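Long-range contacts in phosphodiesterase MJ0936 (Methanocaldococcus jannaschii, PDB 2AHD), which belongs to the calcineurin-like phosphoesterase superfamily, whose members share an alpha/beta sandwich of two beta-sheets flanked by helices: residues I54-N59 against F94-H99; I3-D8 against V115-H120; H120-V125 against P137-G142; G35-L40 against C65-W70. One frame throughout, in Å; residues are numbered along the deposited sequence.

Contact 1. Residues I54-N59 against F94-H99; sequences IATYGN and FITHGH
H97 reaches across to the loop Y57-N59, and successive atoms of its side chain meet successive residues of that loop. CB lies 3.3 Å from Y57 O. CG, anti to the backbone N (chi1 178°), lies 3.5 Å from G58 CA; that CA sits over one ring face, shifted toward the rim and 3.6 Å from the centroid, a CH-pi contact. Farther out, CD2 is 3.2 Å from N59 OD1. At the tip, NE2 gives the same OD1 a weak hydrogen bond of 2.8 Å, bent to 124° at the hydrogen, with OD1 close to the ring plane. ND1 is engaged by C34 O, also weakly. The strands leading into these loops, 52-56 and 91-96, belong to the two different sheets of the sandwich, their local axes 48° apart; H97 and H99 belong to the T-H-G-H sequence after strand 91-96, at the strand ends where this superfamily usually has its active site. Between the sheets, I54 CG2 meets I95 CD1 at 4.0 Å, the side chains crossing at about a right angle, while T56 CG2 packs against T96 CA at 3.7 Å. A water bonded to T96 OG1 at 2.8 Å also contacts H99 ND1 and, weakly, Y57 O.

Contact 2. Residues I3-D8 against V115-H120; sequences IGIMSD and VVIYGH
D8 meets the backbone of H120 through its carboxylate, both oxygens lying near a single N-H. H120 N donates to D8 OD1 at 3.3 Å with an angle of 142°, although the position of OD1 is less certain, and more weakly to D8 OD2 at 3.2 Å with an angle of 125°. OD2 has a second donor within its own segment: S7 OG, 3.2 Å away, gives it a weak hydrogen bond. S7 OG also lies 3.3 Å from G119 CA, on the side where a side chain would stand, so the absence of a CB there lets the hydroxyl approach. Strands 3-6 and 115-118 lie in separate sheets of the sandwich; residues 5-8 and 117-120 run 13° apart, and both segments end in the loops that carry the family's D-x-H and G-H-x-H sequences. Behind the polar end, I5 and I117 reach toward each other tip to tip, CG2 to CG2 at 3.6 Å and CD1 to CD1 at 3.9 Å. Each backbone pairs within its own sheet: I117 N probably bonds to F94 O and I117 O probably to T96 N, whereas I5 pairs with G151.

Contact 3. Residues H120-V125 against P137-G142; sequences HTHERV and PGECCG
H122 and R124 pass close alongside E139 and G138 as two irregular loops, with the CA atoms of R124 and G138 3.6 Å apart and G138 at a positive phi of 89°. R124 CB rests 3.4 Å from G138 CA, in the place a side chain on G138 would need; the rest of the arginine extends away, its NE making a long, weak ion pair with E162. The main side-chain link is H122 ND1 donating to E139 OE2, 2.6 Å long with an angle of 147° at the hydrogen. The imidazole and carboxylate stand almost perpendicular, their planes 84° apart, and the N-H comes to OE2 from above the carboxylate plane. E139 CG takes the position between its backbone N and carbonyl carbon, and the chain beyond it is extended, carrying the carboxylate to the imidazole. Near the same ring edge lies C141 SG, 4.3 Å from H122 CE1, while the ring of H10 lies nearly parallel to that of H122. E139 is itself held by two further bonds, OE2 to L144 N and OE1 to T145 OG1. H122 closes the G-H-T-H sequence characteristic of this superfamily. A carboxylate with three hydrogen-bond partners, one of them ND1, would probably restrain the rotation of the imidazole, consistent with E139 orienting the last histidine of the G-H-T-H sequence, which in relatives lies at the active site.

Contact 4. Residues G35-L40 against C65-W70; sequences GDFVSL and CKLKEW
L40 and W70 cross at about a right angle, the leucine placing a methyl group over the indole. L40 CD2 stands over one face of the six-membered ring, 3.4 Å from its centroid and 17° off the normal, a CH-pi contact. The other methyl, L40 CD1, lies between K66 CB and W70 CZ2, 3.9 Å from each; leucine and lysine cross at a slant, and beyond that the lysine leads away from the loop. K66 and W70 are one helical turn apart, and L40 fits against both. L67 fills the next position on the helix and uses its branches separately: CD1 packs against L40 CD2 at 3.9 Å, and CD2 approaches F37 CD1 at 4.2 Å. W70 CG lies beside its backbone N (chi1 -70°), anti to the carbonyl carbon. F37 is stacked on H33 and also touches I80, so the chain of apolar contacts runs from the helix toward the sheet; I43 and K44 of helix 43-46 add to the packing around W70. The side-chain contacts are apolar, whereas the polar groups of the loop look elsewhere: D36 OD2 binds N60 N, and V38 N binds D61 OD1. Helix 64-74 thus packs on the loop that follows strand 30-33 and carries the G-D pair, G35 and D36, a sequence signature at the carboxyl end of a parallel strand in the calcineurin-like phosphoesterase fold.

Overall arrangement
Contacts 1 and 2 lie at the core, each joining a strand end of the six-stranded sheet to one of the five-stranded sheet; strands 91-96 and 115-118 are neighbours in the latter, so the two contacts sit side by side. Both combine aliphatic packing between the sheets with polar groups at the strand ends. Contact 3 shares H120 with contact 2 and continues outward in loops, where a carboxylate-imidazole bond dominates. Contact 4 is the most peripheral, only partly buried and carried by apolar side chains, with its centre about 19 Å from that of contact 3. D36 lies beside G58 and near D8, so its loop borders the polar ends of contacts 1 and 2.

Contact 1. Residues I54-N59 against F94-H99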
loop_
_atom_site.group_PDB
_atom_site.type_symbol
_atom_site.label_atom_id
_atom_site.label_comp_id
_atom_site.label_asym_id
_atom_site.label_seq_id
_atom_site.Cartn_x
_atom_site.Cartn_y
_atom_site.Cartn_z
ATOM N N ILE A 54 -4.967 -2.466 4.844
ATOM C CA ILE A 54 -5.054 -1.052 5.202
ATOM C C ILE A 54 -4.863 -0.378 3.847
ATOM O O ILE A 54 -3.739 -0.261 3.359
ATOM C CB ILE A 54 -3.905 -0.593 6.140
ATOM C CG1 ILE A 54 -3.774 -1.537 7.339
ATOM C CG2 ILE A 54 -4.174 0.822 6.622
ATOM C CD1 ILE A 54 -3.242 -2.921 6.990
ATOM N N ALA A 55 -5.961 0.038 3.227
ATOM C CA ALA A 55 -5.896 0.655 1.911
ATOM C C ALA A 55 -6.328 2.111 1.900
ATOM O O ALA A 55 -6.992 2.582 2.813
ATOM C CB ALA A 55 -6.745 -0.142 0.943
ATOM N N THR A 56 -5.938 2.819 0.851
ATOM C CA THR A 56 -6.286 4.222 0.691
ATOM C C THR A 56 -6.853 4.418 -0.702
ATOM O O THR A 56 -6.417 3.769 -1.652
ATOM C CB THR A 56 -5.060 5.120 0.867
ATOM O OG1 THR A 56 -4.753 5.233 2.259
ATOM C CG2 THR A 56 -5.327 6.499 0.306
ATOM N N TYR A 57 -7.826 5.313 -0.821
ATOM C CA TYR A 57 -8.470 5.582 -2.102
ATOM C C TYR A 57 -7.559 6.291 -3.094
ATOM O O TYR A 57 -6.843 7.230 -2.750
ATOM C CB TYR A 57 -9.745 6.414 -1.896
ATOM C CG TYR A 57 -10.858 5.685 -1.181
ATOM C CD1 TYR A 57 -11.408 4.525 -1.715
ATOM C CD2 TYR A 57 -11.351 6.149 0.041
ATOM C CE1 TYR A 57 -12.420 3.841 -1.053
ATOM C CE2 TYR A 57 -12.369 5.468 0.714
ATOM C CZ TYR A 57 -12.897 4.313 0.162
ATOM O OH TYR A 57 -13.885 3.620 0.829
ATOM N N GLY A 58 -7.591 5.825 -4.331
ATOM C CA GLY A 58 -6.791 6.434 -5.363
ATOM C C GLY A 58 -7.710 7.387 -6.077
ATOM O O GLY A 58 -8.896 7.398 -5.806
ATOM N N ASN A 59 -7.177 8.186 -6.986
ATOM C CA ASN A 59 -8.000 9.135 -7.718
ATOM C C ASN A 59 -8.818 8.434 -8.786
ATOM O O ASN A 59 -9.749 9.020 -9.327
ATOM C CB ASN A 59 -7.116 10.204 -8.358
ATOM C CG ASN A 59 -5.914 9.610 -9.043
ATOM O OD1 ASN A 59 -5.192 8.788 -8.460
ATOM N ND2 ASN A 59 -5.683 10.011 -10.287
ATOM N N PHE A 94 1.798 6.997 8.166
ATOM C CA PHE A 94 0.878 7.900 7.484
ATOM C C PHE A 94 0.803 7.392 6.064
ATOM O O PHE A 94 1.799 7.393 5.351
ATOM C CB PHE A 94 1.333 9.339 7.446
ATOM C CG PHE A 94 0.329 10.241 6.802
ATOM C CD1 PHE A 94 -0.953 10.351 7.325
ATOM C CD2 PHE A 94 0.643 10.959 5.660
ATOM C CE1 PHE A 94 -1.909 11.165 6.720
ATOM C CE2 PHE A 94 -0.310 11.778 5.044
ATOM C CZ PHE A 94 -1.587 11.879 5.579
ATOM N N ILE A 95 -0.386 6.961 5.664
ATOM C CA ILE A 95 -0.600 6.398 4.346
ATOM C C ILE A 95 -1.566 7.212 3.507
ATOM O O ILE A 95 -2.554 7.734 4.008
ATOM C CB ILE A 95 -1.141 4.981 4.479
ATOM C CG1 ILE A 95 -0.265 4.198 5.454
ATOM C CG2 ILE A 95 -1.172 4.309 3.134
ATOM C CD1 ILE A 95 -0.765 2.808 5.751
ATOM N N THR A 96 -1.268 7.317 2.220
ATOM C CA THR A 96 -2.114 8.063 1.297
ATOM C C THR A 96 -1.651 7.828 -0.127
ATOM O O THR A 96 -0.468 7.675 -0.373
ATOM C CB THR A 96 -2.094 9.599 1.596
ATOM O OG1 THR A 96 -2.998 10.266 0.707
ATOM C CG2 THR A 96 -0.693 10.188 1.416
ATOM N N HIS A 97 -2.594 7.770 -1.056
ATOM C CA HIS A 97 -2.275 7.582 -2.464
ATOM C C HIS A 97 -1.662 8.914 -2.856
ATOM O O HIS A 97 -2.215 9.950 -2.490
ATOM C CB HIS A 97 -3.574 7.356 -3.230
ATOM C CG HIS A 97 -3.400 7.200 -4.705
ATOM N ND1 HIS A 97 -2.871 6.067 -5.274
ATOM C CD2 HIS A 97 -3.720 8.023 -5.731
ATOM C CE1 HIS A 97 -2.875 6.195 -6.588
ATOM N NE2 HIS A 97 -3.385 7.373 -6.892
ATOM N N GLY A 98 -0.535 8.907 -3.565
ATOM C CA GLY A 98 0.087 10.171 -3.969
ATOM C C GLY A 98 -0.878 11.344 -3.872
ATOM O O GLY A 98 -0.850 12.083 -2.897
ATOM N N HIS A 99 -1.703 11.538 -4.896
ATOM C CA HIS A 99 -2.737 12.561 -4.849
ATOM C C HIS A 99 -2.341 13.963 -4.461
ATOM O O HIS A 99 -1.676 14.677 -5.191
ATOM C CB HIS A 99 -3.788 12.120 -3.849
ATOM C CG HIS A 99 -5.013 11.543 -4.463
ATOM N ND1 HIS A 99 -5.954 10.859 -3.724
ATOM C CD2 HIS A 99 -5.484 11.591 -5.728
ATOM C CE1 HIS A 99 -6.956 10.512 -4.509
ATOM N NE2 HIS A 99 -6.696 10.945 -5.731
HETATM O O HOH W 1 -5.179 9.421 -0.912
#

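Contact 2. Residues I3-D8 against V115-H120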
loop_
_atom_site.group_PDB
_atom_site.type_symbol
_atom_site.label_atom_id
_atom_site.label_comp_id
_atom_site.label_asym_id
_atom_site.label_seq_id
_atom_site.Cartn_x
_atom_site.Cartn_y
_atom_site.Cartn_z
ATOM N N ILE A 3 5.489 -6.274 7.243
ATOM C CA ILE A 3 4.291 -5.915 6.480
ATOM C C ILE A 3 4.551 -5.678 4.994
ATOM O O ILE A 3 5.625 -5.228 4.601
ATOM C CB ILE A 3 3.601 -4.654 7.063
ATOM C CG1 ILE A 3 4.629 -3.563 7.326
ATOM C CG2 ILE A 3 2.869 -5.004 8.333
ATOM C CD1 ILE A 3 4.069 -2.373 8.061
ATOM N N GLY A 4 3.548 -5.986 4.176
ATOM C CA GLY A 4 3.665 -5.801 2.743
ATOM C C GLY A 4 3.048 -4.512 2.223
ATOM O O GLY A 4 1.979 -4.084 2.668
ATOM N N ILE A 5 3.728 -3.895 1.262
ATOM C CA ILE A 5 3.266 -2.647 0.663
ATOM C C ILE A 5 3.050 -2.800 -0.845
ATOM O O ILE A 5 3.863 -3.419 -1.542
ATOM C CB ILE A 5 4.294 -1.534 0.874
ATOM C CG1 ILE A 5 4.774 -1.542 2.321
ATOM C CG2 ILE A 5 3.678 -0.197 0.537
ATOM C CD1 ILE A 5 5.868 -0.537 2.602
ATOM N N MET A 6 1.951 -2.247 -1.344
ATOM C CA MET A 6 1.659 -2.295 -2.768
ATOM C C MET A 6 0.905 -1.012 -3.126
ATOM O O MET A 6 0.600 -0.211 -2.246
ATOM C CB MET A 6 0.878 -3.580 -3.127
ATOM C CG MET A 6 -0.532 -3.692 -2.604
ATOM S SD MET A 6 -1.133 -5.366 -2.742
ATOM C CE MET A 6 -1.088 -5.658 -4.390
ATOM N N SER A 7 0.640 -0.794 -4.413
ATOM C CA SER A 7 -0.056 0.415 -4.866
ATOM C C SER A 7 -0.306 0.392 -6.371
ATOM O O SER A 7 0.367 -0.323 -7.105
ATOM C CB SER A 7 0.775 1.654 -4.495
ATOM O OG SER A 7 0.141 2.856 -4.885
ATOM N N ASP A 8 -1.278 1.176 -6.822
ATOM C CA ASP A 8 -1.606 1.264 -8.246
ATOM C C ASP A 8 -1.526 -0.091 -8.939
ATOM O O ASP A 8 -0.554 -0.372 -9.631
ATOM C CB ASP A 8 -0.645 2.221 -8.962
ATOM C CG ASP A 8 -0.338 3.450 -8.153
ATOM O OD1 ASP A 8 -1.283 4.167 -7.805
ATOM O OD2 ASP A 8 0.852 3.703 -7.861
ATOM N N VAL A 115 7.155 6.593 9.447
ATOM C CA VAL A 115 7.102 6.130 8.075
ATOM C C VAL A 115 5.999 6.851 7.326
ATOM O O VAL A 115 4.987 7.201 7.913
ATOM C CB VAL A 115 6.818 4.617 8.039
ATOM C CG1 VAL A 115 7.015 4.077 6.637
ATOM C CG2 VAL A 115 7.728 3.901 9.033
ATOM N N VAL A 116 6.215 7.097 6.037
ATOM C CA VAL A 116 5.211 7.738 5.182
ATOM C C VAL A 116 5.167 6.949 3.881
ATOM O O VAL A 116 6.140 6.892 3.141
ATOM C CB VAL A 116 5.542 9.205 4.876
ATOM C CG1 VAL A 116 4.474 9.794 3.999
ATOM C CG2 VAL A 116 5.625 9.991 6.155
ATOM N N ILE A 117 4.029 6.322 3.626
ATOM C CA ILE A 117 3.838 5.501 2.444
ATOM C C ILE A 117 2.843 6.139 1.480
ATOM O O ILE A 117 1.829 6.682 1.907
ATOM C CB ILE A 117 3.326 4.120 2.854
ATOM C CG1 ILE A 117 4.270 3.517 3.898
ATOM C CG2 ILE A 117 3.197 3.230 1.629
ATOM C CD1 ILE A 117 3.825 2.188 4.417
ATOM N N TYR A 118 3.124 6.068 0.181
ATOM C CA TYR A 118 2.235 6.662 -0.816
ATOM C C TYR A 118 2.492 6.074 -2.193
ATOM O O TYR A 118 3.520 5.460 -2.410
ATOM C CB TYR A 118 2.445 8.174 -0.857
ATOM C CG TYR A 118 3.732 8.565 -1.520
ATOM C CD1 TYR A 118 3.747 9.018 -2.834
ATOM C CD2 TYR A 118 4.941 8.438 -0.855
ATOM C CE1 TYR A 118 4.932 9.334 -3.468
ATOM C CE2 TYR A 118 6.138 8.748 -1.474
ATOM C CZ TYR A 118 6.128 9.199 -2.781
ATOM O OH TYR A 118 7.311 9.542 -3.393
ATOM N N GLY A 119 1.554 6.263 -3.115
ATOM C CA GLY A 119 1.720 5.741 -4.463
ATOM C C GLY A 119 1.421 6.824 -5.479
ATOM O O GLY A 119 2.027 7.891 -5.441
ATOM N N HIS A 120 0.506 6.549 -6.400
ATOM C CA HIS A 120 0.091 7.528 -7.406
ATOM C C HIS A 120 1.062 7.905 -8.503
ATOM O O HIS A 120 0.668 8.011 -9.656
ATOM C CB HIS A 120 -0.353 8.810 -6.727
ATOM C CG HIS A 120 -0.739 9.895 -7.680
ATOM N ND1 HIS A 120 -1.630 9.695 -8.714
ATOM C CD2 HIS A 120 -0.398 11.201 -7.725
ATOM C CE1 HIS A 120 -1.825 10.833 -9.350
ATOM N NE2 HIS A 120 -1.091 11.763 -8.770
#

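Contact 3. Residues H120-V125 against P137-G142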
loop_
_atom_site.group_PDB
_atom_site.type_symbol
_atom_site.label_atom_id
_atom_site.label_comp_id
_atom_site.label_asym_id
_atom_site.label_seq_id
_atom_site.Cartn_x
_atom_site.Cartn_y
_atom_site.Cartn_z
ATOM N N HIS A 120 0.506 6.549 -6.400
ATOM C CA HIS A 120 0.091 7.528 -7.406
ATOM C C HIS A 120 1.062 7.905 -8.503
ATOM O O HIS A 120 0.668 8.011 -9.656
ATOM C CB HIS A 120 -0.353 8.810 -6.727
ATOM C CG HIS A 120 -0.739 9.895 -7.680
ATOM N ND1 HIS A 120 -1.630 9.695 -8.714
ATOM C CD2 HIS A 120 -0.398 11.201 -7.725
ATOM C CE1 HIS A 120 -1.825 10.833 -9.350
ATOM N NE2 HIS A 120 -1.091 11.763 -8.770
ATOM N N THR A 121 2.319 8.136 -8.146
ATOM C CA THR A 121 3.321 8.520 -9.127
ATOM C C THR A 121 3.772 7.355 -9.973
ATOM O O THR A 121 4.239 7.552 -11.087
ATOM C CB THR A 121 4.557 9.129 -8.461
ATOM O OG1 THR A 121 5.163 8.159 -7.602
ATOM C CG2 THR A 121 4.172 10.357 -7.654
ATOM N N HIS A 122 3.621 6.141 -9.456
ATOM C CA HIS A 122 4.052 4.950 -10.182
ATOM C C HIS A 122 5.578 4.912 -10.094
ATOM O O HIS A 122 6.223 3.971 -10.540
ATOM C CB HIS A 122 3.625 5.028 -11.653
ATOM C CG HIS A 122 2.168 4.769 -11.890
ATOM N ND1 HIS A 122 1.688 3.541 -12.283
ATOM C CD2 HIS A 122 1.092 5.584 -11.816
ATOM C CE1 HIS A 122 0.378 3.609 -12.444
ATOM N NE2 HIS A 122 -0.009 4.839 -12.167
ATOM N N GLU A 123 6.147 5.959 -9.510
ATOM C CA GLU A 123 7.589 6.062 -9.350
ATOM C C GLU A 123 8.028 5.517 -8.009
ATOM O O GLU A 123 7.944 6.211 -7.008
ATOM C CB GLU A 123 8.033 7.521 -9.459
ATOM C CG GLU A 123 7.798 8.142 -10.819
ATOM C CD GLU A 123 8.499 7.387 -11.939
ATOM O OE1 GLU A 123 8.385 7.813 -13.107
ATOM O OE2 GLU A 123 9.166 6.367 -11.662
ATOM N N ARG A 124 8.499 4.278 -7.994
ATOM C CA ARG A 124 8.958 3.650 -6.765
ATOM C C ARG A 124 10.154 4.381 -6.164
ATOM O O ARG A 124 11.165 4.580 -6.827
ATOM C CB ARG A 124 9.363 2.205 -7.036
ATOM C CG ARG A 124 10.580 2.088 -7.914
ATOM C CD ARG A 124 10.916 0.666 -8.272
ATOM N NE ARG A 124 12.050 0.645 -9.186
ATOM C CZ ARG A 124 12.016 1.101 -10.435
ATOM N NH1 ARG A 124 10.898 1.607 -10.929
ATOM N NH2 ARG A 124 13.106 1.074 -11.187
ATOM N N VAL A 125 10.028 4.786 -4.904
ATOM C CA VAL A 125 11.111 5.465 -4.200
ATOM C C VAL A 125 11.190 4.885 -2.794
ATOM O O VAL A 125 10.235 4.286 -2.299
ATOM C CB VAL A 125 10.895 6.971 -4.096
ATOM C CG1 VAL A 125 9.962 7.280 -2.962
ATOM C CG2 VAL A 125 12.214 7.657 -3.897
ATOM N N PRO A 137 5.936 2.086 -3.024
ATOM C CA PRO A 137 6.220 0.742 -3.520
ATOM C C PRO A 137 6.349 0.606 -5.026
ATOM O O PRO A 137 6.799 -0.431 -5.520
ATOM C CB PRO A 137 5.059 -0.075 -2.965
ATOM C CG PRO A 137 3.952 0.914 -2.910
ATOM C CD PRO A 137 4.616 2.149 -2.385
ATOM N N GLY A 138 5.970 1.650 -5.760
ATOM C CA GLY A 138 6.024 1.565 -7.205
ATOM C C GLY A 138 4.696 1.004 -7.685
ATOM O O GLY A 138 3.807 0.744 -6.882
ATOM N N GLU A 139 4.559 0.793 -8.989
ATOM C CA GLU A 139 3.319 0.294 -9.561
ATOM C C GLU A 139 3.299 -1.212 -9.690
ATOM O O GLU A 139 4.187 -1.818 -10.282
ATOM C CB GLU A 139 3.103 0.923 -10.932
ATOM C CG GLU A 139 4.329 0.846 -11.814
ATOM C CD GLU A 139 4.055 1.226 -13.239
ATOM O OE1 GLU A 139 4.972 1.096 -14.069
ATOM O OE2 GLU A 139 2.926 1.646 -13.534
ATOM N N CYS A 140 2.270 -1.828 -9.139
ATOM C CA CYS A 140 2.151 -3.266 -9.206
ATOM C C CYS A 140 1.841 -3.724 -10.632
ATOM O O CYS A 140 2.253 -4.803 -11.043
ATOM C CB CYS A 140 1.066 -3.723 -8.240
ATOM S SG CYS A 140 0.928 -5.496 -8.063
ATOM N N CYS A 141 1.119 -2.903 -11.390
ATOM C CA CYS A 141 0.777 -3.239 -12.778
ATOM C C CYS A 141 2.005 -3.093 -13.664
ATOM O O CYS A 141 2.153 -3.807 -14.656
ATOM C CB CYS A 141 -0.324 -2.324 -13.297
ATOM S SG CYS A 141 0.107 -0.599 -13.206
ATOM N N GLY A 142 2.877 -2.160 -13.292
ATOM C CA GLY A 142 4.099 -1.919 -14.036
ATOM C C GLY A 142 3.862 -1.303 -15.393
ATOM O O GLY A 142 4.790 -1.181 -16.181
#

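Contact 4. Residues G35-L40 against C65-W70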
loop_
_atom_site.group_PDB
_atom_site.type_symbol
_atom_site.label_atom_id
_atom_site.label_comp_id
_atom_site.label_asym_id
_atom_site.label_seq_id
_atom_site.Cartn_x
_atom_site.Cartn_y
_atom_site.Cartn_z
ATOM N N GLY A 35 -2.794 2.597 -3.633
ATOM C CA GLY A 35 -3.198 3.031 -4.959
ATOM C C GLY A 35 -4.580 2.722 -5.445
ATOM O O GLY A 35 -5.510 2.565 -4.669
ATOM N N ASP A 36 -4.698 2.651 -6.760
ATOM C CA ASP A 36 -5.969 2.363 -7.386
ATOM C C ASP A 36 -6.064 0.868 -7.686
ATOM O O ASP A 36 -5.309 0.344 -8.504
ATOM C CB ASP A 36 -6.136 3.129 -8.719
ATOM C CG ASP A 36 -5.690 4.589 -8.648
ATOM O OD1 ASP A 36 -4.602 4.905 -9.180
ATOM O OD2 ASP A 36 -6.426 5.416 -8.083
ATOM N N PHE A 37 -6.959 0.168 -6.998
ATOM C CA PHE A 37 -7.164 -1.250 -7.304
ATOM C C PHE A 37 -7.853 -0.961 -8.594
ATOM O O PHE A 37 -7.626 -1.595 -9.627
ATOM C CB PHE A 37 -8.197 -1.883 -6.377
ATOM C CG PHE A 37 -8.040 -1.500 -4.954
ATOM C CD1 PHE A 37 -8.290 -0.199 -4.550
ATOM C CD2 PHE A 37 -7.608 -2.435 -4.019
ATOM C CE1 PHE A 37 -8.104 0.167 -3.234
ATOM C CE2 PHE A 37 -7.420 -2.080 -2.704
ATOM C CZ PHE A 37 -7.666 -0.779 -2.306
ATOM N N VAL A 38 -8.707 0.055 -8.442
ATOM C CA VAL A 38 -9.539 0.658 -9.455
ATOM C C VAL A 38 -10.906 0.016 -9.598
ATOM O O VAL A 38 -11.896 0.623 -9.208
ATOM C CB VAL A 38 -8.806 0.707 -10.800
ATOM C CG1 VAL A 38 -9.762 0.416 -11.913
ATOM C CG2 VAL A 38 -8.168 2.067 -10.984
ATOM N N SER A 39 -10.972 -1.204 -10.133
ATOM C CA SER A 39 -12.251 -1.864 -10.341
ATOM C C SER A 39 -12.658 -2.780 -9.202
ATOM O O SER A 39 -11.812 -3.399 -8.563
ATOM C CB SER A 39 -12.224 -2.654 -11.644
ATOM O OG SER A 39 -12.186 -1.795 -12.761
ATOM N N LEU A 40 -13.964 -2.874 -8.967
ATOM C CA LEU A 40 -14.518 -3.707 -7.902
ATOM C C LEU A 40 -14.076 -5.151 -7.944
ATOM O O LEU A 40 -13.706 -5.709 -6.912
ATOM C CB LEU A 40 -16.048 -3.664 -7.927
ATOM C CG LEU A 40 -16.717 -2.787 -6.865
ATOM C CD1 LEU A 40 -18.207 -2.651 -7.127
ATOM C CD2 LEU A 40 -16.449 -3.400 -5.506
ATOM N N CYS A 65 -17.621 3.631 -2.250
ATOM C CA CYS A 65 -18.704 3.091 -1.450
ATOM C C CYS A 65 -18.617 1.563 -1.332
ATOM O O CYS A 65 -18.293 1.025 -0.269
ATOM C CB CYS A 65 -20.034 3.519 -2.087
ATOM S SG CYS A 65 -21.518 3.385 -1.040
ATOM N N LYS A 66 -18.895 0.875 -2.437
ATOM C CA LYS A 66 -18.880 -0.583 -2.469
ATOM C C LYS A 66 -17.498 -1.172 -2.246
ATOM O O LYS A 66 -17.365 -2.332 -1.871
ATOM C CB LYS A 66 -19.430 -1.095 -3.804
ATOM C CG LYS A 66 -20.772 -0.511 -4.202
ATOM C CD LYS A 66 -21.462 -1.380 -5.244
ATOM C CE LYS A 66 -22.464 -0.580 -6.076
ATOM N NZ LYS A 66 -23.465 0.162 -5.249
ATOM N N LEU A 67 -16.465 -0.375 -2.483
ATOM C CA LEU A 67 -15.100 -0.848 -2.307
ATOM C C LEU A 67 -14.851 -1.170 -0.833
ATOM O O LEU A 67 -14.312 -2.231 -0.503
ATOM C CB LEU A 67 -14.106 0.212 -2.817
ATOM C CG LEU A 67 -12.940 -0.205 -3.734
ATOM C CD1 LEU A 67 -13.409 -1.114 -4.859
ATOM C CD2 LEU A 67 -12.305 1.037 -4.308
ATOM N N LYS A 68 -15.264 -0.263 0.052
ATOM C CA LYS A 68 -15.079 -0.472 1.484
ATOM C C LYS A 68 -15.961 -1.603 1.986
ATOM O O LYS A 68 -15.562 -2.367 2.865
ATOM C CB LYS A 68 -15.402 0.795 2.287
ATOM C CG LYS A 68 -14.945 0.690 3.757
ATOM C CD LYS A 68 -15.565 1.733 4.701
ATOM C CE LYS A 68 -15.269 3.171 4.298
ATOM N NZ LYS A 68 -16.042 3.575 3.085
ATOM N N GLU A 69 -17.165 -1.698 1.431
ATOM C CA GLU A 69 -18.100 -2.743 1.823
ATOM C C GLU A 69 -17.507 -4.111 1.529
ATOM O O GLU A 69 -17.414 -4.965 2.405
ATOM C CB GLU A 69 -19.411 -2.590 1.066
ATOM C CG GLU A 69 -19.975 -1.185 1.104
ATOM C CD GLU A 69 -21.377 -1.108 0.514
ATOM O OE1 GLU A 69 -21.936 0.014 0.469
ATOM O OE2 GLU A 69 -21.909 -2.170 0.101
ATOM N N TRP A 70 -17.104 -4.308 0.283
ATOM C CA TRP A 70 -16.519 -5.564 -0.152
ATOM C C TRP A 70 -15.260 -5.906 0.630
ATOM O O TRP A 70 -14.984 -7.073 0.896
ATOM C CB TRP A 70 -16.199 -5.483 -1.638
ATOM C CG TRP A 70 -17.417 -5.471 -2.521
ATOM C CD1 TRP A 70 -18.636 -4.897 -2.254
ATOM C CD2 TRP A 70 -17.515 -6.017 -3.842
ATOM N NE1 TRP A 70 -19.481 -5.053 -3.329
ATOM C CE2 TRP A 70 -18.819 -5.735 -4.318
ATOM C CE3 TRP A 70 -16.625 -6.715 -4.674
ATOM C CZ2 TRP A 70 -19.250 -6.127 -5.591
ATOM C CZ3 TRP A 70 -17.053 -7.102 -5.937
ATOM C CH2 TRP A 70 -18.354 -6.807 -6.385
#